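Local coordinates for protein glycosyl hydrolase 25 (Streptococcus pneumoniae, PDB 4FF5) that probably hydrolyses cell-wall peptidoglycan as a family 25 glycosyl hydrolase and takes part in host-cell invasion by the pneumococcus, at residues Glu65-Ile75 against Ile237-Asp245; Ser149-Lys158 against Ala179-Phe190. All blocks are in the same frame, centred on the assembly; numbering follows the deposited sequence.

Contact 1: residues Glu65-Ile75 against Ile237-Asp245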
loop_
_atom_site.group_PDB
_atom_site.type_symbol
_atom_site.label_atom_id
_atom_site.label_comp_id
_atom_site.label_asym_id
_atom_site.label_seq_id
_atom_site.Cartn_x
_atom_site.Cartn_y
_atom_site.Cartn_z
ATOM N N GLU A 65 -18.712 -7.650 1.285
ATOM C CA GLU A 65 -18.313 -9.054 1.193
ATOM C C GLU A 65 -17.237 -9.408 2.215
ATOM O O GLU A 65 -16.844 -10.575 2.339
ATOM C CB GLU A 65 -17.903 -9.415 -0.229
ATOM C CG GLU A 65 -19.073 -9.633 -1.170
ATOM C CD GLU A 65 -18.687 -9.537 -2.628
ATOM O OE1 GLU A 65 -17.518 -9.801 -2.963
ATOM O OE2 GLU A 65 -19.554 -9.185 -3.454
ATOM N N ILE A 66 -16.813 -8.412 2.992
ATOM C CA ILE A 66 -15.802 -8.620 4.042
ATOM C C ILE A 66 -16.394 -8.696 5.452
ATOM O O ILE A 66 -17.032 -7.746 5.920
ATOM C CB ILE A 66 -14.712 -7.522 4.034
ATOM C CG1 ILE A 66 -14.004 -7.481 2.671
ATOM C CG2 ILE A 66 -13.715 -7.764 5.166
ATOM C CD1 ILE A 66 -13.226 -6.197 2.439
ATOM N N ASN A 67 -16.151 -9.831 6.120
ATOM C CA ASN A 67 -16.422 -9.960 7.535
ATOM C C ASN A 67 -15.255 -9.321 8.290
ATOM O O ASN A 67 -14.254 -9.981 8.570
ATOM C CB ASN A 67 -16.638 -11.445 7.915
ATOM C CG ASN A 67 -16.972 -11.634 9.379
ATOM O OD1 ASN A 67 -16.862 -10.704 10.171
ATOM N ND2 ASN A 67 -17.348 -12.862 9.756
ATOM N N TYR A 68 -15.378 -8.033 8.613
ATOM C CA TYR A 68 -14.225 -7.317 9.193
ATOM C C TYR A 68 -13.811 -7.874 10.553
ATOM O O TYR A 68 -12.620 -7.941 10.847
ATOM C CB TYR A 68 -14.440 -5.813 9.272
ATOM C CG TYR A 68 -14.416 -5.102 7.930
ATOM C CD1 TYR A 68 -13.201 -4.752 7.309
ATOM C CD2 TYR A 68 -15.614 -4.766 7.280
ATOM C CE1 TYR A 68 -13.185 -4.082 6.083
ATOM C CE2 TYR A 68 -15.610 -4.100 6.062
ATOM C CZ TYR A 68 -14.393 -3.767 5.459
ATOM O OH TYR A 68 -14.423 -3.106 4.250
ATOM N N ASP A 69 -14.795 -8.292 11.362
ATOM C CA ASP A 69 -14.509 -8.996 12.627
ATOM C C ASP A 69 -13.549 -10.159 12.417
ATOM O O ASP A 69 -12.539 -10.268 13.116
ATOM C CB ASP A 69 -15.810 -9.503 13.293
ATOM C CG ASP A 69 -16.667 -8.378 13.844
ATOM O OD1 ASP A 69 -16.149 -7.265 14.050
ATOM O OD2 ASP A 69 -17.873 -8.604 14.098
ATOM N N ALA A 70 -13.855 -11.024 11.455
ATOM C CA ALA A 70 -13.013 -12.187 11.177
ATOM C C ALA A 70 -11.669 -11.774 10.572
ATOM O O ALA A 70 -10.600 -12.275 10.963
ATOM C CB ALA A 70 -13.736 -13.168 10.260
ATOM N N LEU A 71 -11.717 -10.850 9.619
ATOM C CA LEU A 71 -10.505 -10.477 8.886
ATOM C C LEU A 71 -9.456 -9.844 9.795
ATOM O O LEU A 71 -8.269 -10.171 9.692
ATOM C CB LEU A 71 -10.857 -9.584 7.685
ATOM C CG LEU A 71 -9.809 -9.439 6.559
ATOM C CD1 LEU A 71 -9.869 -10.583 5.555
ATOM C CD2 LEU A 71 -9.976 -8.119 5.836
ATOM N N SER A 72 -9.888 -8.959 10.695
ATOM C CA SER A 72 -8.967 -8.194 11.561
ATOM C C SER A 72 -8.147 -9.049 12.533
ATOM O O SER A 72 -7.020 -8.669 12.914
ATOM C CB SER A 72 -9.727 -7.110 12.342
ATOM O OG SER A 72 -10.586 -7.696 13.304
ATOM N N GLN A 73 -8.706 -10.190 12.932
ATOM C CA GLN A 73 -7.984 -11.111 13.817
ATOM C C GLN A 73 -7.077 -12.090 13.040
ATOM O O GLN A 73 -6.262 -12.794 13.654
ATOM C CB GLN A 73 -8.923 -11.845 14.794
ATOM C CG GLN A 73 -9.815 -10.963 15.672
ATOM C CD GLN A 73 -9.080 -9.826 16.388
ATOM O OE1 GLN A 73 -8.144 -10.050 17.157
ATOM N NE2 GLN A 73 -9.529 -8.594 16.148
ATOM N N ASN A 74 -7.193 -12.083 11.705
ATOM C CA ASN A 74 -6.365 -12.913 10.810
ATOM C C ASN A 74 -5.257 -12.125 10.068
ATOM O O ASN A 74 -4.539 -12.683 9.229
ATOM C CB ASN A 74 -7.253 -13.676 9.806
ATOM C CG ASN A 74 -8.077 -14.787 10.458
ATOM O OD1 ASN A 74 -7.570 -15.543 11.270
ATOM N ND2 ASN A 74 -9.349 -14.899 10.079
ATOM N N ILE A 75 -5.117 -10.836 10.378
ATOM C CA ILE A 75 -4.070 -10.002 9.770
ATOM C C ILE A 75 -3.300 -9.170 10.800
ATOM O O ILE A 75 -3.781 -8.943 11.914
ATOM C CB ILE A 75 -4.653 -9.088 8.654
ATOM C CG1 ILE A 75 -5.633 -8.046 9.236
ATOM C CG2 ILE A 75 -5.323 -9.939 7.578
ATOM C CD1 ILE A 75 -6.111 -6.993 8.250
ATOM N N ILE A 237 -7.784 -15.456 2.841
ATOM C CA ILE A 237 -7.786 -15.267 4.294
ATOM C C ILE A 237 -9.222 -15.368 4.820
ATOM O O ILE A 237 -10.162 -14.854 4.202
ATOM C CB ILE A 237 -7.180 -13.911 4.714
ATOM C CG1 ILE A 237 -5.711 -13.815 4.281
ATOM C CG2 ILE A 237 -7.284 -13.699 6.220
ATOM C CD1 ILE A 237 -4.980 -12.604 4.810
ATOM N N ALA A 238 -9.381 -16.042 5.957
ATOM C CA ALA A 238 -10.693 -16.200 6.586
ATOM C C ALA A 238 -11.351 -14.843 6.859
ATOM O O ALA A 238 -10.741 -13.964 7.461
ATOM C CB ALA A 238 -10.563 -17.014 7.870
ATOM N N GLY A 239 -12.604 -14.692 6.429
ATOM C CA GLY A 239 -13.320 -13.425 6.559
ATOM C C GLY A 239 -13.614 -12.791 5.212
ATOM O O GLY A 239 -14.334 -11.790 5.139
ATOM N N PHE A 240 -13.057 -13.378 4.149
ATOM C CA PHE A 240 -13.247 -12.907 2.767
ATOM C C PHE A 240 -13.076 -14.076 1.806
ATOM O O PHE A 240 -12.101 -14.819 1.892
ATOM C CB PHE A 240 -12.265 -11.748 2.440
ATOM C CG PHE A 240 -12.456 -11.121 1.071
ATOM C CD1 PHE A 240 -13.680 -10.565 0.696
ATOM C CD2 PHE A 240 -11.394 -11.032 0.180
ATOM C CE1 PHE A 240 -13.855 -9.998 -0.559
ATOM C CE2 PHE A 240 -11.553 -10.452 -1.067
ATOM C CZ PHE A 240 -12.790 -9.927 -1.441
ATOM N N ASP A 241 -14.026 -14.234 0.889
ATOM C CA ASP A 241 -14.068 -15.401 0.006
ATOM C C ASP A 241 -13.177 -15.313 -1.240
ATOM O O ASP A 241 -12.848 -16.340 -1.840
ATOM C CB ASP A 241 -15.507 -15.674 -0.439
ATOM C CG ASP A 241 -16.410 -16.149 0.695
ATOM O OD1 ASP A 241 -15.927 -16.525 1.787
ATOM O OD2 ASP A 241 -17.635 -16.151 0.484
ATOM N N HIS A 242 -12.796 -14.101 -1.638
ATOM C CA HIS A 242 -12.113 -13.904 -2.916
ATOM C C HIS A 242 -10.645 -13.645 -2.746
ATOM O O HIS A 242 -10.157 -13.548 -1.618
ATOM C CB HIS A 242 -12.781 -12.778 -3.695
ATOM C CG HIS A 242 -14.284 -12.840 -3.648
ATOM N ND1 HIS A 242 -14.978 -13.857 -4.197
ATOM C CD2 HIS A 242 -15.221 -11.999 -3.044
ATOM C CE1 HIS A 242 -16.296 -13.673 -3.974
ATOM N NE2 HIS A 242 -16.445 -12.532 -3.270
ATOM N N ASP A 243 -9.950 -13.535 -3.877
ATOM C CA ASP A 243 -8.493 -13.335 -3.936
ATOM C C ASP A 243 -8.024 -12.082 -3.209
ATOM O O ASP A 243 -8.645 -11.018 -3.331
ATOM C CB ASP A 243 -8.038 -13.264 -5.398
ATOM C CG ASP A 243 -8.032 -14.610 -6.076
ATOM O OD1 ASP A 243 -8.191 -15.626 -5.394
ATOM O OD2 ASP A 243 -7.862 -14.655 -7.306
ATOM N N LEU A 244 -6.921 -12.204 -2.466
ATOM C CA LEU A 244 -6.321 -11.057 -1.783
ATOM C C LEU A 244 -4.827 -10.944 -2.052
ATOM O O LEU A 244 -4.096 -11.956 -2.075
ATOM C CB LEU A 244 -6.516 -11.157 -0.267
ATOM C CG LEU A 244 -7.853 -10.762 0.353
ATOM C CD1 LEU A 244 -7.855 -11.102 1.837
ATOM C CD2 LEU A 244 -8.107 -9.279 0.114
ATOM N N ASP A 245 -4.375 -9.708 -2.216
ATOM C CA ASP A 245 -2.951 -9.424 -2.206
ATOM C C ASP A 245 -2.427 -9.632 -0.799
ATOM O O ASP A 245 -2.920 -8.983 0.142
ATOM C CB ASP A 245 -2.683 -7.959 -2.565
ATOM C CG ASP A 245 -2.957 -7.623 -4.029
ATOM O OD1 ASP A 245 -2.966 -6.406 -4.358
ATOM O OD2 ASP A 245 -3.165 -8.535 -4.856
HETATM O O HOH W 1 -16.526 -12.756 0.968
HETATM O O HOH W 2 -17.228 -13.019 4.322
#
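G239 lies against the start of helix 68-73, its CA 4.7 Å from the CA of L71, and shows how a tight turn can dock closely on the first turn of a helix, backbone against backbone, with side chains completing the contact. A type II beta turn runs from I237 to F240, and its positive phi of 114° at the third position suits glycine. The glycine CA faces the helix bare, and A70 CB comes to 3.7 Å from G239 CA. N67 N donates to G239 O (2.8 Å), lying in the plane of that carbonyl, while the side chain of N67 caps the helix by accepting from A70 N. A second bond runs at the other end of the helix: N74 ND2 reaches A238 O at 3.1 Å, from above the carbonyl plane. One water joins E65 O to D241 N across the segments.

Apolar groups fill the layer beneath. L71 CG stands anti to the backbone N (chi1 -162°), which carries CD1 in among I237 CG2, F240 CB and L244 CD1. L71 and F240 run alongside each other and point the same way. I66 CG1 meets the F240 ring obliquely, 3.7 Å from F240 CD1, whereas E65 O sits at the edge of that ring. Toward the surface, E65 OE1 approaches H242 NE2 to 3.0 Å, the carboxylate turned 69° from the imidazole plane.

L71, I75 and I237 all rest on I55 of strand 54-57, and L244 packs on L57 of the same strand; I66 also touches H107 of helix 104-112, beside which Y68 packs.

Contact 2: residues Ser149-Lys158 against Ala179-Phe190. With EDO (1,2-ethanediol), chain G.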
loop_
_atom_site.group_PDB
_atom_site.type_symbol
_atom_site.label_atom_id
_atom_site.label_comp_id
_atom_site.label_asym_id
_atom_site.label_seq_id
_atom_site.Cartn_x
_atom_site.Cartn_y
_atom_site.Cartn_z
ATOM N N SER A 149 -0.847 5.103 8.784
ATOM C CA SER A 149 0.489 4.811 9.301
ATOM C C SER A 149 1.613 5.062 8.285
ATOM O O SER A 149 2.776 5.161 8.670
ATOM C CB SER A 149 0.554 3.372 9.804
ATOM O OG SER A 149 0.582 2.460 8.705
ATOM N N TYR A 150 1.266 5.131 6.995
ATOM C CA TYR A 150 2.242 5.288 5.933
ATOM C C TYR A 150 1.505 5.681 4.657
ATOM O O TYR A 150 0.343 5.329 4.480
ATOM C CB TYR A 150 2.989 3.968 5.704
ATOM C CG TYR A 150 4.500 4.084 5.723
ATOM C CD1 TYR A 150 5.217 3.858 6.903
ATOM C CD2 TYR A 150 5.213 4.414 4.566
ATOM C CE1 TYR A 150 6.607 3.964 6.931
ATOM C CE2 TYR A 150 6.601 4.517 4.583
ATOM C CZ TYR A 150 7.290 4.284 5.769
ATOM O OH TYR A 150 8.669 4.396 5.804
ATOM N N TYR A 151 2.186 6.391 3.774
ATOM C CA TYR A 151 1.643 6.677 2.454
ATOM C C TYR A 151 2.519 5.979 1.423
ATOM O O TYR A 151 3.733 6.139 1.450
ATOM C CB TYR A 151 1.695 8.172 2.192
ATOM C CG TYR A 151 0.798 8.988 3.071
ATOM C CD1 TYR A 151 1.207 9.398 4.355
ATOM C CD2 TYR A 151 -0.444 9.403 2.604
ATOM C CE1 TYR A 151 0.359 10.179 5.154
ATOM C CE2 TYR A 151 -1.290 10.179 3.392
ATOM C CZ TYR A 151 -0.887 10.569 4.657
ATOM O OH TYR A 151 -1.766 11.347 5.405
ATOM N N TRP A 152 1.908 5.214 0.527
ATOM C CA TRP A 152 2.665 4.455 -0.483
ATOM C C TRP A 152 2.341 4.876 -1.897
ATOM O O TRP A 152 1.160 5.054 -2.258
ATOM C CB TRP A 152 2.357 2.961 -0.335
ATOM C CG TRP A 152 2.899 2.329 0.929
ATOM C CD1 TRP A 152 2.233 2.114 2.127
ATOM C CD2 TRP A 152 4.253 1.810 1.146
ATOM N NE1 TRP A 152 3.049 1.501 3.041
ATOM C CE2 TRP A 152 4.281 1.299 2.521
ATOM C CE3 TRP A 152 5.410 1.720 0.363
ATOM C CZ2 TRP A 152 5.419 0.709 3.068
ATOM C CZ3 TRP A 152 6.555 1.147 0.936
ATOM C CH2 TRP A 152 6.551 0.639 2.248
ATOM N N LEU A 153 3.385 4.992 -2.723
ATOM C CA LEU A 153 3.243 5.262 -4.149
ATOM C C LEU A 153 3.354 3.950 -4.884
ATOM O O LEU A 153 4.420 3.322 -4.861
ATOM C CB LEU A 153 4.378 6.196 -4.628
ATOM C CG LEU A 153 4.118 7.707 -4.443
ATOM C CD1 LEU A 153 4.030 8.092 -2.972
ATOM C CD2 LEU A 153 5.176 8.509 -5.195
ATOM N N ASP A 154 2.258 3.511 -5.492
ATOM C CA ASP A 154 2.231 2.272 -6.276
ATOM C C ASP A 154 2.622 2.629 -7.713
ATOM O O ASP A 154 1.843 3.240 -8.446
ATOM C CB ASP A 154 0.838 1.616 -6.176
ATOM C CG ASP A 154 0.602 0.533 -7.231
ATOM O OD1 ASP A 154 1.528 0.178 -7.979
ATOM O OD2 ASP A 154 -0.536 0.079 -7.360
ATOM N N VAL A 155 3.852 2.278 -8.091
ATOM C CA VAL A 155 4.395 2.651 -9.390
ATOM C C VAL A 155 4.484 1.407 -10.269
ATOM O O VAL A 155 5.226 0.470 -9.943
ATOM C CB VAL A 155 5.799 3.278 -9.230
ATOM C CG1 VAL A 155 6.389 3.639 -10.590
ATOM C CG2 VAL A 155 5.714 4.515 -8.337
ATOM N N GLU A 156 3.746 1.355 -11.370
ATOM C CA GLU A 156 3.893 0.165 -12.210
ATOM C C GLU A 156 3.736 0.301 -13.707
ATOM O O GLU A 156 3.983 -0.655 -14.438
ATOM C CB GLU A 156 3.054 -0.987 -11.702
ATOM C CG GLU A 156 1.581 -0.689 -11.566
ATOM C CD GLU A 156 0.885 -1.799 -10.759
ATOM O OE1 GLU A 156 0.366 -2.704 -11.407
ATOM O OE2 GLU A 156 0.858 -1.789 -9.499
ATOM N N ASP A 157 3.330 1.455 -14.183
ATOM C CA ASP A 157 3.559 1.676 -15.603
ATOM C C ASP A 157 3.999 3.070 -15.959
ATOM O O ASP A 157 3.805 4.034 -15.194
ATOM C CB ASP A 157 2.413 1.167 -16.463
ATOM C CG ASP A 157 1.094 1.451 -15.862
ATOM O OD1 ASP A 157 0.261 0.512 -15.843
ATOM O OD2 ASP A 157 0.930 2.597 -15.375
ATOM N N LYS A 158 4.643 3.148 -17.118
ATOM C CA LYS A 158 5.285 4.375 -17.547
ATOM C C LYS A 158 4.226 5.293 -18.111
ATOM O O LYS A 158 3.682 5.036 -19.192
ATOM C CB LYS A 158 6.355 4.084 -18.597
ATOM C CG LYS A 158 7.206 5.309 -18.899
ATOM C CD LYS A 158 7.958 5.184 -20.207
ATOM C CE LYS A 158 7.225 5.884 -21.337
ATOM N NZ LYS A 158 8.047 5.860 -22.583
ATOM N N ALA A 179 2.937 14.781 4.548
ATOM C CA ALA A 179 3.243 13.350 4.689
ATOM C C ALA A 179 4.704 13.157 5.111
ATOM O O ALA A 179 5.596 13.766 4.536
ATOM C CB ALA A 179 2.978 12.610 3.392
ATOM N N LYS A 180 4.929 12.296 6.105
ATOM C CA LYS A 180 6.271 12.010 6.608
ATOM C C LYS A 180 6.746 10.634 6.156
ATOM O O LYS A 180 7.897 10.467 5.774
ATOM C CB LYS A 180 6.292 12.059 8.144
ATOM C CG LYS A 180 5.742 13.344 8.757
ATOM C CD LYS A 180 6.589 14.541 8.386
ATOM C CE LYS A 180 5.970 15.812 8.939
ATOM N NZ LYS A 180 6.521 16.941 8.143
ATOM N N ASN A 181 5.859 9.650 6.272
ATOM C CA ASN A 181 6.152 8.274 5.907
ATOM C C ASN A 181 5.708 8.127 4.474
ATOM O O ASN A 181 4.503 8.068 4.197
ATOM C CB ASN A 181 5.414 7.304 6.836
ATOM C CG ASN A 181 5.808 7.480 8.295
ATOM O OD1 ASN A 181 6.871 8.031 8.606
ATOM N ND2 ASN A 181 4.962 7.012 9.192
ATOM N N ILE A 182 6.680 8.152 3.555
ATOM C CA ILE A 182 6.375 8.042 2.124
ATOM C C ILE A 182 7.223 6.925 1.507
ATOM O O ILE A 182 8.448 7.061 1.354
ATOM C CB ILE A 182 6.604 9.349 1.340
ATOM C CG1 ILE A 182 5.923 10.543 2.017
ATOM C CG2 ILE A 182 6.029 9.228 -0.065
ATOM C CD1 ILE A 182 6.167 11.830 1.243
ATOM N N GLY A 183 6.550 5.832 1.154
ATOM C CA GLY A 183 7.246 4.667 0.628
ATOM C C GLY A 183 6.897 4.460 -0.818
ATOM O O GLY A 183 5.926 5.041 -1.325
ATOM N N ILE A 184 7.694 3.641 -1.499
ATOM C CA ILE A 184 7.426 3.334 -2.916
ATOM C C ILE A 184 7.255 1.820 -3.124
ATOM O O ILE A 184 8.044 1.039 -2.653
ATOM C CB ILE A 184 8.525 3.903 -3.874
ATOM C CG1 ILE A 184 8.173 3.545 -5.334
ATOM C CG2 ILE A 184 9.919 3.374 -3.477
ATOM C CD1 ILE A 184 9.021 4.250 -6.382
ATOM N N TYR A 185 6.170 1.441 -3.802
ATOM C CA TYR A 185 5.980 0.102 -4.322
ATOM C C TYR A 185 6.370 0.085 -5.812
ATOM O O TYR A 185 5.850 0.868 -6.621
ATOM C CB TYR A 185 4.515 -0.291 -4.127
ATOM C CG TYR A 185 4.012 -1.525 -4.856
ATOM C CD1 TYR A 185 3.846 -2.725 -4.185
ATOM C CD2 TYR A 185 3.664 -1.471 -6.214
ATOM C CE1 TYR A 185 3.323 -3.840 -4.834
ATOM C CE2 TYR A 185 3.150 -2.585 -6.872
ATOM C CZ TYR A 185 2.989 -3.756 -6.190
ATOM O OH TYR A 185 2.470 -4.853 -6.863
ATOM N N VAL A 186 7.301 -0.799 -6.163
ATOM C CA VAL A 186 7.751 -0.888 -7.560
ATOM C C VAL A 186 8.369 -2.268 -7.825
ATOM O O VAL A 186 9.069 -2.808 -6.965
ATOM C CB VAL A 186 8.703 0.301 -7.911
ATOM C CG1 VAL A 186 9.971 0.321 -7.058
ATOM C CG2 VAL A 186 9.036 0.336 -9.405
ATOM N N GLY A 187 8.096 -2.842 -8.994
ATOM C CA GLY A 187 8.727 -4.125 -9.362
ATOM C C GLY A 187 10.197 -3.898 -9.696
ATOM O O GLY A 187 10.606 -2.777 -10.061
ATOM N N VAL A 188 11.009 -4.953 -9.586
ATOM C CA VAL A 188 12.453 -4.806 -9.791
ATOM C C VAL A 188 12.777 -4.411 -11.249
ATOM O O VAL A 188 13.580 -3.488 -11.505
ATOM C CB VAL A 188 13.212 -6.091 -9.393
ATOM C CG1 VAL A 188 14.674 -5.983 -9.810
ATOM C CG2 VAL A 188 13.095 -6.321 -7.883
ATOM N N TYR A 189 12.160 -5.108 -12.190
ATOM C CA TYR A 189 12.429 -4.832 -13.597
ATOM C C TYR A 189 12.008 -3.420 -14.003
ATOM O O TYR A 189 12.734 -2.739 -14.724
ATOM C CB TYR A 189 11.743 -5.871 -14.476
ATOM C CG TYR A 189 12.279 -7.268 -14.294
ATOM C CD1 TYR A 189 13.615 -7.563 -14.555
ATOM C CD2 TYR A 189 11.444 -8.290 -13.863
ATOM C CE1 TYR A 189 14.112 -8.845 -14.378
ATOM C CE2 TYR A 189 11.928 -9.578 -13.683
ATOM C CZ TYR A 189 13.260 -9.849 -13.950
ATOM O OH TYR A 189 13.728 -11.134 -13.772
ATOM N N PHE A 190 10.845 -2.978 -13.527
ATOM C CA PHE A 190 10.383 -1.624 -13.819
ATOM C C PHE A 190 11.360 -0.576 -13.267
ATOM O O PHE A 190 11.755 0.356 -13.971
ATOM C CB PHE A 190 8.970 -1.384 -13.251
ATOM C CG PHE A 190 8.328 -0.124 -13.767
ATOM C CD1 PHE A 190 7.523 -0.159 -14.902
ATOM C CD2 PHE A 190 8.571 1.096 -13.161
ATOM C CE1 PHE A 190 6.950 1.000 -15.406
ATOM C CE2 PHE A 190 7.999 2.270 -13.663
ATOM C CZ PHE A 190 7.182 2.217 -14.790
HETATM C C1 EDO G . 12.992 -4.582 -17.536
HETATM O O1 EDO G . 11.989 -3.553 -17.634
HETATM C C2 EDO G . 14.331 -3.962 -17.164
HETATM O O2 EDO G . 14.679 -4.460 -15.868
HETATM O O HOH W 3 6.285 -1.787 -10.861
HETATM O O HOH W 4 -0.785 -3.720 -7.378
#
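N181 lays its CB over the centre of the Y150 ring, 3.3 Å from the centroid and only 7° off the ring normal, a close CH-pi contact. The two side chains cross at about a right angle. With CG beside its own backbone N (chi1 -60°), N181 sends ND2 to S149 O at 2.9 Å, nearly in the amide plane; K265 O takes ND2 as well. A179 CB covers a face of Y151, displaced toward the rim.

Strands 151-155 and 182-186 are parallel neighbours, joined through helix 163-177 in a beta-alpha-beta unit of the family's TIM barrel. Five backbone bonds ladder them, from Y151 N to N181 O through to V155 N to Y185 O. G183, with no side chain, lies close under the indole of W152, whose CE3 comes within 3.3 Å of G183 C.

On that same face D154 and Y185 lie side by side, carboxylate and ring planes 76° apart, D154 OD1 3.2 Å from Y185 CD2; the Y185 hydroxyl bonds to Q230. D154 OD1 also stands 2.6 Å from E156 OE2. On the other face V155 CG2 meets I184 CD1, while V155 CG1 reaches F190 CE2 at 3.7 Å.

Both contacts bear on the same eight-stranded sheet, yet they differ as rim and core do in a barrel. Contact 2 is buried, about 8 Å from the centre of the chain to its own centre, and builds the sheet itself: neighbouring strands share a regular backbone ladder, with W152, D154 and Y185 on one face and mainly aliphatic groups, with Y151, on the other. Contact 1, about 17 Å out and only partly buried, adds no strand pairing; a turn leading into strand 244-249 docks on a short helix by a few bonds, waters and one apolar layer. In sequence, 149-158 and 179-190 fall between the two halves of contact 1. In each contact a glycine (G239, G183) lies where the other segment comes very close.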